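Local structure of HD domain protein (Enterococcus faecalis, 4LRL) at residues L56-S61 with A131-V136; E167-L172 with D178-V183. The protein probably hydrolyses deoxyribonucleoside triphosphates, as a metal-binding HD-domain dNTP triphosphohydrolase under allosteric control by the nucleotides it binds. All coordinates share one frame; numbering follows the deposited sequence. Where two conformers were deposited one is given.

Contact 1. Residues L56-S61 with A131-V136. With NI (nickel (II) ion), chain N; DGT (2'-deoxyguanosine-5'-triphosphate), chain O.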
loop_
_atom_site.group_PDB
_atom_site.type_symbol
_atom_site.label_atom_id
_atom_site.label_comp_id
_atom_site.label_asym_id
_atom_site.label_seq_id
_atom_site.Cartn_x
_atom_site.Cartn_y
_atom_site.Cartn_z
ATOM N N LEU C 56 27.882 5.811 -13.767
ATOM C CA LEU C 56 27.196 5.447 -14.999
ATOM C C LEU C 56 27.990 4.398 -15.779
ATOM O O LEU C 56 27.421 3.412 -16.266
ATOM C CB LEU C 56 26.923 6.672 -15.872
ATOM C CG LEU C 56 26.179 6.366 -17.184
ATOM C CD1 LEU C 56 24.794 5.795 -16.920
ATOM C CD2 LEU C 56 26.096 7.577 -18.078
ATOM N N ASP C 57 29.302 4.616 -15.874
ATOM C CA ASP C 57 30.197 3.677 -16.553
ATOM C C ASP C 57 30.226 2.311 -15.866
ATOM O O ASP C 57 30.256 1.275 -16.535
ATOM C CB ASP C 57 31.617 4.239 -16.649
ATOM C CG ASP C 57 31.736 5.386 -17.633
ATOM O OD1 ASP C 57 30.827 5.573 -18.472
ATOM O OD2 ASP C 57 32.755 6.097 -17.571
ATOM N N LEU C 58 30.223 2.308 -14.536
ATOM C CA LEU C 58 30.226 1.047 -13.798
ATOM C C LEU C 58 28.940 0.268 -14.049
ATOM O O LEU C 58 28.989 -0.941 -14.288
ATOM C CB LEU C 58 30.462 1.267 -12.302
ATOM C CG LEU C 58 31.905 1.573 -11.869
ATOM C CD1 LEU C 58 31.942 1.930 -10.385
ATOM C CD2 LEU C 58 32.873 0.423 -12.166
ATOM N N ILE C 59 27.802 0.969 -14.019
ATOM C CA ILE C 59 26.499 0.368 -14.303
ATOM C C ILE C 59 26.483 -0.243 -15.693
ATOM O O ILE C 59 25.984 -1.341 -15.891
ATOM C CB ILE C 59 25.353 1.412 -14.168
ATOM C CG1 ILE C 59 25.184 1.807 -12.695
ATOM C CG2 ILE C 59 24.040 0.879 -14.783
ATOM C CD1 ILE C 59 24.271 2.984 -12.449
ATOM N N ASN C 60 27.058 0.484 -16.645
ATOM C CA ASN C 60 27.090 0.077 -18.037
ATOM C C ASN C 60 28.113 -1.012 -18.346
ATOM O O ASN C 60 28.072 -1.600 -19.432
ATOM C CB ASN C 60 27.324 1.297 -18.935
ATOM C CG ASN C 60 26.064 2.118 -19.145
ATOM O OD1 ASN C 60 24.945 1.639 -18.929
ATOM N ND2 ASN C 60 26.238 3.362 -19.583
ATOM N N SER C 61 29.015 -1.275 -17.395
ATOM C CA SER C 61 30.120 -2.224 -17.590
ATOM C C SER C 61 29.635 -3.677 -17.702
ATOM O O SER C 61 28.585 -4.021 -17.163
ATOM C CB SER C 61 31.141 -2.105 -16.454
ATOM O OG SER C 61 30.701 -2.807 -15.302
ATOM N N ALA C 131 29.289 0.246 -2.955
ATOM C CA ALA C 131 27.868 -0.091 -2.860
ATOM C C ALA C 131 27.348 -0.749 -4.141
ATOM O O ALA C 131 26.643 -1.750 -4.092
ATOM C CB ALA C 131 27.058 1.139 -2.544
ATOM N N LEU C 132 27.712 -0.186 -5.287
ATOM C CA LEU C 132 27.284 -0.723 -6.561
ATOM C C LEU C 132 27.878 -2.110 -6.847
ATOM O O LEU C 132 27.206 -2.993 -7.410
ATOM C CB LEU C 132 27.637 0.255 -7.678
ATOM C CG LEU C 132 27.090 -0.107 -9.060
ATOM C CD1 LEU C 132 25.548 -0.170 -9.028
ATOM C CD2 LEU C 132 27.595 0.881 -10.088
ATOM N N LEU C 133 29.130 -2.297 -6.450
ATOM C CA LEU C 133 29.889 -3.481 -6.842
ATOM C C LEU C 133 29.879 -4.582 -5.794
ATOM O O LEU C 133 30.490 -5.633 -6.017
ATOM C CB LEU C 133 31.339 -3.095 -7.159
ATOM C CG LEU C 133 31.590 -2.142 -8.328
ATOM C CD1 LEU C 133 33.032 -1.676 -8.298
ATOM C CD2 LEU C 133 31.237 -2.804 -9.664
ATOM N N HIS C 134 29.188 -4.363 -4.673
ATOM C CA HIS C 134 29.306 -5.271 -3.511
ATOM C C HIS C 134 29.001 -6.748 -3.819
ATOM O O HIS C 134 29.538 -7.634 -3.183
ATOM C CB HIS C 134 28.485 -4.768 -2.302
ATOM C CG HIS C 134 27.010 -5.037 -2.411
ATOM N ND1 HIS C 134 26.202 -4.434 -3.357
ATOM C CD2 HIS C 134 26.199 -5.849 -1.689
ATOM C CE1 HIS C 134 24.962 -4.867 -3.216
ATOM N NE2 HIS C 134 24.931 -5.728 -2.213
ATOM N N ASP C 135 28.158 -6.995 -4.811
ATOM C CA ASP C 135 27.685 -8.345 -5.119
ATOM C C ASP C 135 28.116 -8.809 -6.502
ATOM O O ASP C 135 27.599 -9.809 -7.005
ATOM C CB ASP C 135 26.158 -8.389 -5.051
ATOM C CG ASP C 135 25.630 -8.533 -3.637
ATOM O OD1 ASP C 135 26.387 -8.915 -2.708
ATOM O OD2 ASP C 135 24.426 -8.256 -3.459
ATOM N N VAL C 136 29.054 -8.092 -7.114
ATOM C CA VAL C 136 29.445 -8.360 -8.494
ATOM C C VAL C 136 30.051 -9.767 -8.691
ATOM O O VAL C 136 29.983 -10.316 -9.773
ATOM C CB VAL C 136 30.350 -7.220 -9.058
ATOM C CG1 VAL C 136 31.808 -7.412 -8.668
ATOM C CG2 VAL C 136 30.199 -7.105 -10.558
HETATM NI NI NI N . 23.639 -7.394 -1.548
HETATM P PG DGT O . 22.219 8.480 -23.251
HETATM O O1G DGT O . 23.321 8.449 -24.291
HETATM O O2G DGT O . 22.623 7.969 -21.887
HETATM O O3G DGT O . 21.457 9.791 -23.238
HETATM O O3B DGT O . 21.178 7.366 -23.780
HETATM P PB DGT O . 19.627 7.388 -23.344
HETATM O O1B DGT O . 19.477 8.173 -22.067
HETATM O O2B DGT O . 18.807 7.773 -24.556
HETATM O O3A DGT O . 19.333 5.818 -23.078
HETATM P PA DGT O . 20.071 4.923 -21.961
HETATM O O1A DGT O . 20.994 5.743 -21.114
HETATM O O2A DGT O . 20.614 3.687 -22.629
HETATM O "O5'" DGT O . 18.823 4.484 -21.044
HETATM C "C5'" DGT O . 17.809 5.427 -20.690
HETATM C "C4'" DGT O . 16.813 4.802 -19.721
HETATM O "O4'" DGT O . 17.163 3.445 -19.450
HETATM C "C3'" DGT O . 16.821 5.532 -18.387
HETATM O "O3'" DGT O . 15.469 5.850 -18.016
HETATM C "C2'" DGT O . 17.437 4.564 -17.389
HETATM C "C1'" DGT O . 17.149 3.219 -18.038
HETATM N N9 DGT O . 18.104 2.134 -17.692
HETATM C C8 DGT O . 17.772 1.002 -17.051
HETATM N N7 DGT O . 18.840 0.186 -16.889
HETATM C C5 DGT O . 19.888 0.807 -17.443
HETATM C C6 DGT O . 21.319 0.496 -17.618
HETATM O O6 DGT O . 21.779 -0.584 -17.191
HETATM N N1 DGT O . 22.081 1.403 -18.247
HETATM C C2 DGT O . 21.589 2.571 -18.718
HETATM N N2 DGT O . 22.421 3.435 -19.340
HETATM N N3 DGT O . 20.279 2.918 -18.592
HETATM C C4 DGT O . 19.401 2.089 -17.972
HETATM O O HOH W 1 24.603 -8.948 -0.432
HETATM O O HOH W 2 22.269 -9.385 -1.550
#

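Contact 2. Residues E167-L172 with D178-V183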
loop_
_atom_site.group_PDB
_atom_site.type_symbol
_atom_site.label_atom_id
_atom_site.label_comp_id
_atom_site.label_asym_id
_atom_site.label_seq_id
_atom_site.Cartn_x
_atom_site.Cartn_y
_atom_site.Cartn_z
ATOM N N GLU C 167 36.271 -4.821 -17.445
ATOM C CA GLU C 167 35.785 -3.480 -17.728
ATOM C C GLU C 167 35.704 -2.656 -16.439
ATOM O O GLU C 167 36.011 -1.457 -16.450
ATOM C CB GLU C 167 34.402 -3.592 -18.373
ATOM C CG GLU C 167 33.948 -2.408 -19.207
ATOM C CD GLU C 167 32.852 -2.800 -20.194
ATOM O OE1 GLU C 167 33.006 -3.829 -20.900
ATOM O OE2 GLU C 167 31.837 -2.073 -20.269
ATOM N N VAL C 168 35.313 -3.303 -15.336
ATOM C CA VAL C 168 35.153 -2.641 -14.032
ATOM C C VAL C 168 36.467 -2.081 -13.497
ATOM O O VAL C 168 36.509 -0.955 -12.986
ATOM C CB VAL C 168 34.499 -3.578 -12.980
ATOM C CG1 VAL C 168 34.769 -3.098 -11.554
ATOM C CG2 VAL C 168 32.999 -3.693 -13.229
ATOM N N TYR C 169 37.536 -2.868 -13.629
ATOM C CA TYR C 169 38.870 -2.422 -13.251
ATOM C C TYR C 169 39.274 -1.189 -14.051
ATOM O O TYR C 169 39.719 -0.191 -13.476
ATOM C CB TYR C 169 39.903 -3.534 -13.479
ATOM C CG TYR C 169 41.334 -3.097 -13.224
ATOM C CD1 TYR C 169 41.916 -3.251 -11.965
ATOM C CD2 TYR C 169 42.102 -2.523 -14.241
ATOM C CE1 TYR C 169 43.223 -2.849 -11.721
ATOM C CE2 TYR C 169 43.422 -2.119 -14.011
ATOM C CZ TYR C 169 43.972 -2.282 -12.746
ATOM O OH TYR C 169 45.267 -1.884 -12.504
ATOM N N GLN C 170 39.124 -1.274 -15.376
ATOM C CA GLN C 170 39.580 -0.216 -16.281
ATOM C C GLN C 170 38.898 1.123 -16.015
ATOM O O GLN C 170 39.432 2.174 -16.357
ATOM C CB GLN C 170 39.401 -0.633 -17.742
ATOM C CG GLN C 170 40.270 -1.814 -18.181
ATOM C CD GLN C 170 41.764 -1.536 -18.067
ATOM O OE1 GLN C 170 42.194 -0.381 -18.007
ATOM N NE2 GLN C 170 42.566 -2.601 -18.044
ATOM N N ILE C 171 37.719 1.063 -15.403
ATOM C CA ILE C 171 36.986 2.249 -14.977
ATOM C C ILE C 171 37.554 2.777 -13.651
ATOM O O ILE C 171 37.846 3.966 -13.509
ATOM C CB ILE C 171 35.474 1.939 -14.854
ATOM C CG1 ILE C 171 34.883 1.684 -16.250
ATOM C CG2 ILE C 171 34.725 3.075 -14.130
ATOM C CD1 ILE C 171 33.609 0.845 -16.254
ATOM N N LEU C 172 37.715 1.873 -12.693
ATOM C CA LEU C 172 38.194 2.220 -11.373
ATOM C C LEU C 172 39.646 2.704 -11.379
ATOM O O LEU C 172 39.981 3.684 -10.721
ATOM C CB LEU C 172 38.011 1.035 -10.418
ATOM C CG LEU C 172 36.572 0.581 -10.122
ATOM C CD1 LEU C 172 36.597 -0.672 -9.262
ATOM C CD2 LEU C 172 35.713 1.671 -9.463
ATOM N N ASP C 178 45.485 3.581 -7.601
ATOM C CA ASP C 178 45.265 2.898 -6.323
ATOM C C ASP C 178 43.787 2.691 -5.993
ATOM O O ASP C 178 43.449 2.033 -5.005
ATOM C CB ASP C 178 45.910 3.709 -5.198
ATOM C CG ASP C 178 45.381 5.139 -5.130
ATOM O OD1 ASP C 178 45.373 5.722 -4.027
ATOM O OD2 ASP C 178 44.972 5.688 -6.178
ATOM N N PHE C 179 42.908 3.254 -6.816
ATOM C CA PHE C 179 41.473 3.222 -6.541
ATOM C C PHE C 179 40.859 1.816 -6.502
ATOM O O PHE C 179 40.038 1.538 -5.622
ATOM C CB PHE C 179 40.705 4.128 -7.508
ATOM C CG PHE C 179 39.352 4.531 -7.008
ATOM C CD1 PHE C 179 39.227 5.389 -5.921
ATOM C CD2 PHE C 179 38.203 4.062 -7.629
ATOM C CE1 PHE C 179 37.972 5.766 -5.452
ATOM C CE2 PHE C 179 36.946 4.434 -7.177
ATOM C CZ PHE C 179 36.825 5.284 -6.084
ATOM N N PRO C 180 41.249 0.928 -7.444
ATOM C CA PRO C 180 40.705 -0.434 -7.420
ATOM C C PRO C 180 40.939 -1.163 -6.094
ATOM O O PRO C 180 39.994 -1.745 -5.550
ATOM C CB PRO C 180 41.456 -1.132 -8.557
ATOM C CG PRO C 180 41.816 -0.036 -9.487
ATOM C CD PRO C 180 42.137 1.131 -8.607
ATOM N N GLU C 181 42.173 -1.109 -5.579
ATOM C CA GLU C 181 42.534 -1.736 -4.304
ATOM C C GLU C 181 41.673 -1.170 -3.175
ATOM O O GLU C 181 41.154 -1.906 -2.336
ATOM C CB GLU C 181 44.030 -1.527 -4.020
ATOM C CG GLU C 181 44.532 -2.058 -2.678
ATOM C CD GLU C 181 44.604 -0.980 -1.603
ATOM O OE1 GLU C 181 44.894 0.191 -1.941
ATOM O OE2 GLU C 181 44.379 -1.310 -0.418
ATOM N N LYS C 182 41.523 0.151 -3.170
ATOM C CA LYS C 182 40.702 0.830 -2.163
ATOM C C LYS C 182 39.230 0.396 -2.209
ATOM O O LYS C 182 38.638 0.114 -1.167
ATOM C CB LYS C 182 40.837 2.351 -2.286
ATOM C CG LYS C 182 42.255 2.874 -2.048
ATOM C CD LYS C 182 42.293 4.395 -1.974
ATOM C CE LYS C 182 43.602 4.863 -1.367
ATOM N NZ LYS C 182 43.741 6.354 -1.355
ATOM N N VAL C 183 38.640 0.324 -3.402
ATOM C CA VAL C 183 37.252 -0.160 -3.533
ATOM C C VAL C 183 37.100 -1.582 -2.960
ATOM O O VAL C 183 36.144 -1.874 -2.240
ATOM C CB VAL C 183 36.746 -0.106 -5.000
ATOM C CG1 VAL C 183 35.380 -0.772 -5.138
ATOM C CG2 VAL C 183 36.684 1.330 -5.496
#

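Contact 1. Residues L56-S61 with A131-V136
Leu132 reaches toward helix 53-60 and sets one methyl between two residues of it: CD2 lies 3.6 Å from CB of Leu58 and 3.7 Å from CG1 of Ile59. The Leu132 side chain extends with CG anti to the backbone N (chi1 -173°), and it meets that of Ile59 at about a right angle. A looser apolar touch, Leu58 CD1 to Leu133 CD1 at 4.3 Å, completes the contact, which is wholly aliphatic between the two segments; Leu92 of helix 87-108 packs on both Ile59 and Leu132.

The polar bonds run within each segment. Leu58 O accepts from both the N and the OG of Ser61, the hydroxyl at 2.7 Å, and Ser61 is the N-cap of the next helix. His134 ND1 donates to Ala131 O with a bent N-H...O angle of 134°, the acceptor standing out of the ring plane; this bond restrains the imidazole's rotation while NE2 faces the metal.

Each segment also carries a ligand site. Asn60 OD1 accepts two hydrogen bonds from the guanine base of dGTP, from N1 at 3.0 Å and from N2, and Ile59 CG2 touches O6. The nickel ion is coordinated by His134 NE2 and Asp135 OD2, each at 2.2 Å, and by two waters. One of these waters also donates a hydrogen bond to Asp135 OD1. With His90 and Asp207 they form the H...HD...D metal site that characterises the HD-domain fold, joined here through a leucine-isoleucine core to a dGTP pocket.

Contact 2. Residues E167-L172 with D178-V183
The Tyr169 ring meets Pro180 obliquely, its CE1 3.9 Å from the proline CG, while the side-chain carbon CD of neighbouring Gln170 lies at its edge, in the ring plane. Phe179 is the second flat group: Leu172 O approaches its ring at a slant, and the CD2 methyl of Leu172 comes to 3.8 Å from CE2. These contacts lie where two consecutive helices of the HD domain, 167-175 and 179-187, pack across the short turn that joins them. The axes of the two short segments pass 9.5 Å apart and their directions differ by 113°, a steep crossing rather than an antiparallel hairpin.

Leu172 buries more surface than any other residue here, 102 of the 256 Å² summed over both segments. Its CG stands anti to the carbonyl carbon (chi1 -64°), and its side chain crosses that of Phe179 at about a right angle. CB meets Pro180 CG, and the methyl that touches the phenyl ring also reaches CG2 of Val183 at 4.1 Å, one turn further along the second helix. The inner surface is continued by Leu133 and Ile161, both packed on Leu172, and by Ile126 of helix 124-133 against Phe179.

Within 178-183, Lys182 NZ forms a salt bridge with Asp178 OD1, four residues back, its hydrogen bond weak, and Ser176 OG bonds to the other carboxylate oxygen; the two partners tie both oxygens of Asp178 beside the turn. Of the CA atoms, those of Leu172 and Pro180 are the nearest pair, 5.4 Å apart, and beside them Leu172 O lies 3.3 Å from Phe179 CB.

From the N terminus the chain enters contact 1 on helix 53-60, runs through helix 87-108, and returns on helix 124-133, closing a loop of 69 intervening residues. Contact 2 opens only after that loop has closed and spans just five residues, so the two are in series, neither nested nor crossed. Their centres are nevertheless 11 Å apart, because helix 167-175 packs back on helix 53-60: Leu58 CD2 lies 3.8 Å from Ile171 CG2. Leu172 also touches Leu58. Together they tie helices 53-60, 124-133, 167-175 and 179-187 into one packed group on the same side of the chain's centre.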